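Local coordinates for protein DNA photolyase (Agrobacterium tumefaciens, PDB 4U63) that probably repairs cyclobutane pyrimidine dimers in ultraviolet-damaged DNA using light, with FAD as cofactor and methenyltetrahydrofolate as antenna chromophore, at residues K33-S38 and H75-A80. Sequence-based numbering, arbitrary orientation.
Sequences KDLRLS and HHSLAA
Leu-35 reaches from the loop after strand 27-31 to helix 68-87 and lays one branch of its side chain against Ser-77 and Leu-78. Its CD1 meets both residues: it lies 3.2 Å from Ser-77 OG, a close van der Waals approach of a methyl to a hydroxyl, and 4.1 Å from Leu-78 CD2. In Leu-35, CG stands opposite the carbonyl carbon (chi1 -53°) and CD1 continues the chain in extended form (chi2 -177°), which carries this methyl out to the helix. Ser-77 holds OG opposite its own backbone N (chi1 -169°), and the hydroxyl therefore also lies over the base of the leucine, 3.6 Å from Leu-35 CB. Leu-78 starts off facing away from the loop, but its side chain bends back so that CD2 meets Leu-35 methyl to methyl.

Beside this packing, one water bridges the two backbones, donating to Leu-35 O at 2.8 Å and to Ser-77 O at 3.0 Å. Leu-35 is the centre of an inverse gamma turn, closed by Arg-36 N to Asp-34 O at 2.8 Å, and its side chain also packs on Leu-81, a turn further along the helix. The contact thus joins a strand-to-helix loop to a helix of the parallel-sheet domain of the photolyase. No direct hydrogen bond crosses between the segments, so apolar packing and a shared water join them: the buried hydroxyl of Ser-77 is satisfied by a hydrogen bond between OG and Glu-268 OE2, beyond the two segments, and can therefore lie against the methyl of Leu-35, while the water gives the two carbonyls a common donor.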
ATOM      1  N   LYS A  33       0.055  -6.293 -10.735  1.00 21.80           N
ATOM      2  CA  LYS A  33      -0.008  -5.024  -9.981  1.00 22.83           C
ATOM      3  C   LYS A  33       0.965  -4.054 -10.652  1.00 22.96           C
ATOM      4  O   LYS A  33       1.924  -3.554 -10.051  1.00 22.16           O
ATOM      5  CB  LYS A  33       0.271  -5.218  -8.491  1.00 25.73           C
ATOM      6  CG  LYS A  33      -0.792  -6.057  -7.786  1.00 26.89           C
ATOM      7  CD  LYS A  33      -0.599  -6.121  -6.277  1.00 29.60           C
ATOM      8  CE  LYS A  33      -1.830  -6.735  -5.609  1.00 34.81           C
ATOM      9  NZ  LYS A  33      -1.674  -6.995  -4.154  1.00 37.67           N
ATOM     10  N   ASP A  34       0.689  -3.813 -11.926  1.00 22.05           N
ATOM     11  CA  ASP A  34       1.500  -2.950 -12.772  1.00 20.87           C
ATOM     12  C   ASP A  34       0.567  -2.307 -13.787  1.00 20.54           C
ATOM     13  O   ASP A  34       0.841  -2.288 -14.979  1.00 22.16           O
ATOM     14  CB  ASP A  34       2.569  -3.782 -13.473  1.00 22.69           C
ATOM     15  CG  ASP A  34       1.969  -4.892 -14.361  1.00 25.72           C
ATOM     16  OD1 ASP A  34       0.773  -5.227 -14.193  1.00 23.81           O
ATOM     17  OD2 ASP A  34       2.692  -5.420 -15.234  1.00 24.84           O
ATOM     18  N   LEU A  35      -0.546  -1.774 -13.298  1.00 21.45           N
ATOM     19  CA  LEU A  35      -1.646  -1.365 -14.174  1.00 21.51           C
ATOM     20  C   LEU A  35      -1.416   0.029 -14.720  1.00 21.05           C
ATOM     21  O   LEU A  35      -2.076   0.990 -14.340  1.00 22.15           O
ATOM     22  CB  LEU A  35      -2.979  -1.489 -13.432  1.00 24.83           C
ATOM     23  CG  LEU A  35      -3.221  -2.877 -12.802  1.00 29.27           C
ATOM     24  CD1 LEU A  35      -4.602  -2.931 -12.160  1.00 33.74           C
ATOM     25  CD2 LEU A  35      -3.069  -3.995 -13.823  1.00 29.38           C
ATOM     26  N   ARG A  36      -0.457   0.099 -15.632  1.00 20.95           N
ATOM     27  CA  ARG A  36      -0.025   1.336 -16.251  1.00 20.03           C
ATOM     28  C   ARG A  36       0.558   1.027 -17.628  1.00 20.88           C
ATOM     29  O   ARG A  36       1.031  -0.093 -17.874  1.00 21.06           O
ATOM     30  CB  ARG A  36       1.039   2.000 -15.384  1.00 20.41           C
ATOM     31  CG  ARG A  36       2.361   1.240 -15.315  1.00 19.61           C
ATOM     32  CD  ARG A  36       3.393   1.922 -14.420  1.00 19.62           C
ATOM     33  NE  ARG A  36       4.686   1.251 -14.535  1.00 19.75           N
ATOM     34  CZ  ARG A  36       5.063   0.168 -13.856  1.00 21.25           C
ATOM     35  NH1 ARG A  36       4.264  -0.405 -12.960  1.00 23.58           N
ATOM     36  NH2 ARG A  36       6.261  -0.346 -14.075  1.00 22.82           N
ATOM     37  N   LEU A  37       0.526   2.022 -18.518  1.00 21.36           N
ATOM     38  CA  LEU A  37       1.218   1.938 -19.811  1.00 22.28           C
ATOM     39  C   LEU A  37       2.584   2.636 -19.801  1.00 22.19           C
ATOM     40  O   LEU A  37       3.452   2.281 -20.606  1.00 25.37           O
ATOM     41  CB  LEU A  37       0.353   2.531 -20.926  1.00 25.50           C
ATOM     42  CG  LEU A  37      -1.094   2.042 -21.042  1.00 26.27           C
ATOM     43  CD1 LEU A  37      -1.745   2.637 -22.283  1.00 31.37           C
ATOM     44  CD2 LEU A  37      -1.177   0.523 -21.070  1.00 26.39           C
ATOM     45  N   SER A  38       2.768   3.611 -18.904  1.00 20.91           N
ATOM     46  CA  SER A  38       4.007   4.382 -18.815  1.00 21.46           C
ATOM     47  C   SER A  38       5.051   3.652 -17.985  1.00 22.41           C
ATOM     48  O   SER A  38       4.724   2.905 -17.064  1.00 23.97           O
ATOM     49  CB  SER A  38       3.761   5.765 -18.198  1.00 24.91           C
ATOM     50  OG  SER A  38       2.850   6.525 -18.969  1.00 28.67           O
ATOM     51  N   HIS A  75     -11.233  -2.741  -9.309  1.00 23.26           N
ATOM     52  CA  HIS A  75     -12.289  -2.570 -10.299  1.00 24.61           C
ATOM     53  C   HIS A  75     -12.037  -1.323 -11.148  1.00 23.92           C
ATOM     54  O   HIS A  75     -11.994  -1.373 -12.383  1.00 24.85           O
ATOM     55  CB  HIS A  75     -13.643  -2.442  -9.620  1.00 25.81           C
ATOM     56  CG  HIS A  75     -14.763  -2.200 -10.573  1.00 28.20           C
ATOM     57  ND1 HIS A  75     -15.544  -3.217 -11.077  1.00 29.74           N
ATOM     58  CD2 HIS A  75     -15.224  -1.056 -11.133  1.00 30.81           C
ATOM     59  CE1 HIS A  75     -16.443  -2.710 -11.899  1.00 31.93           C
ATOM     60  NE2 HIS A  75     -16.270  -1.401 -11.952  1.00 30.00           N
ATOM     61  N   HIS A  76     -11.873  -0.200 -10.471  1.00 24.69           N
ATOM     62  CA  HIS A  76     -11.689   1.071 -11.165  1.00 21.33           C
ATOM     63  C   HIS A  76     -10.366   1.130 -11.912  1.00 22.66           C
ATOM     64  O   HIS A  76     -10.300   1.693 -12.998  1.00 26.96           O
ATOM     65  CB  HIS A  76     -11.816   2.217 -10.186  1.00 22.06           C
ATOM     66  CG  HIS A  76     -13.203   2.381  -9.675  1.00 26.44           C
ATOM     67  ND1 HIS A  76     -14.253   2.713 -10.498  1.00 30.51           N
ATOM     68  CD2 HIS A  76     -13.719   2.257  -8.435  1.00 27.34           C
ATOM     69  CE1 HIS A  76     -15.360   2.786  -9.788  1.00 32.70           C
ATOM     70  NE2 HIS A  76     -15.064   2.519  -8.531  1.00 31.73           N
ATOM     71  N   SER A  77      -9.330   0.532 -11.338  1.00 21.26           N
ATOM     72  CA  SER A  77      -8.039   0.452 -11.991  1.00 23.22           C
ATOM     73  C   SER A  77      -8.115  -0.332 -13.303  1.00 23.09           C
ATOM     74  O   SER A  77      -7.573   0.099 -14.307  1.00 24.75           O
ATOM     75  CB  SER A  77      -6.998  -0.182 -11.072  1.00 24.74           C
ATOM     76  OG  SER A  77      -5.712  -0.009 -11.631  1.00 25.72           O
ATOM     77  N   LEU A  78      -8.782  -1.485 -13.278  1.00 22.04           N
ATOM     78  CA  LEU A  78      -8.962  -2.301 -14.488  1.00 23.09           C
ATOM     79  C   LEU A  78      -9.819  -1.596 -15.541  1.00 24.63           C
ATOM     80  O   LEU A  78      -9.519  -1.656 -16.734  1.00 25.48           O
ATOM     81  CB  LEU A  78      -9.556  -3.663 -14.133  1.00 22.79           C
ATOM     82  CG  LEU A  78      -8.613  -4.599 -13.374  1.00 23.09           C
ATOM     83  CD1 LEU A  78      -9.387  -5.817 -12.892  1.00 25.27           C
ATOM     84  CD2 LEU A  78      -7.432  -5.021 -14.232  1.00 28.78           C
ATOM     85  N   ALA A  79     -10.869  -0.914 -15.102  1.00 22.64           N
ATOM     86  CA  ALA A  79     -11.678  -0.125 -16.020  1.00 25.29           C
ATOM     87  C   ALA A  79     -10.832   0.958 -16.695  1.00 25.57           C
ATOM     88  O   ALA A  79     -10.915   1.151 -17.906  1.00 26.64           O
ATOM     89  CB  ALA A  79     -12.857   0.497 -15.299  1.00 22.72           C
ATOM     90  N   ALA A  80     -10.005   1.649 -15.915  1.00 23.41           N
ATOM     91  CA  ALA A  80      -9.148   2.704 -16.474  1.00 24.66           C
ATOM     92  C   ALA A  80      -8.092   2.146 -17.424  1.00 24.64           C
ATOM     93  O   ALA A  80      -7.859   2.714 -18.490  1.00 25.99           O
ATOM     94  CB  ALA A  80      -8.491   3.499 -15.363  1.00 22.80           C
TER
HETATM   95  O   HOH W   1      -4.824   1.369 -14.211  1.00 22.09           O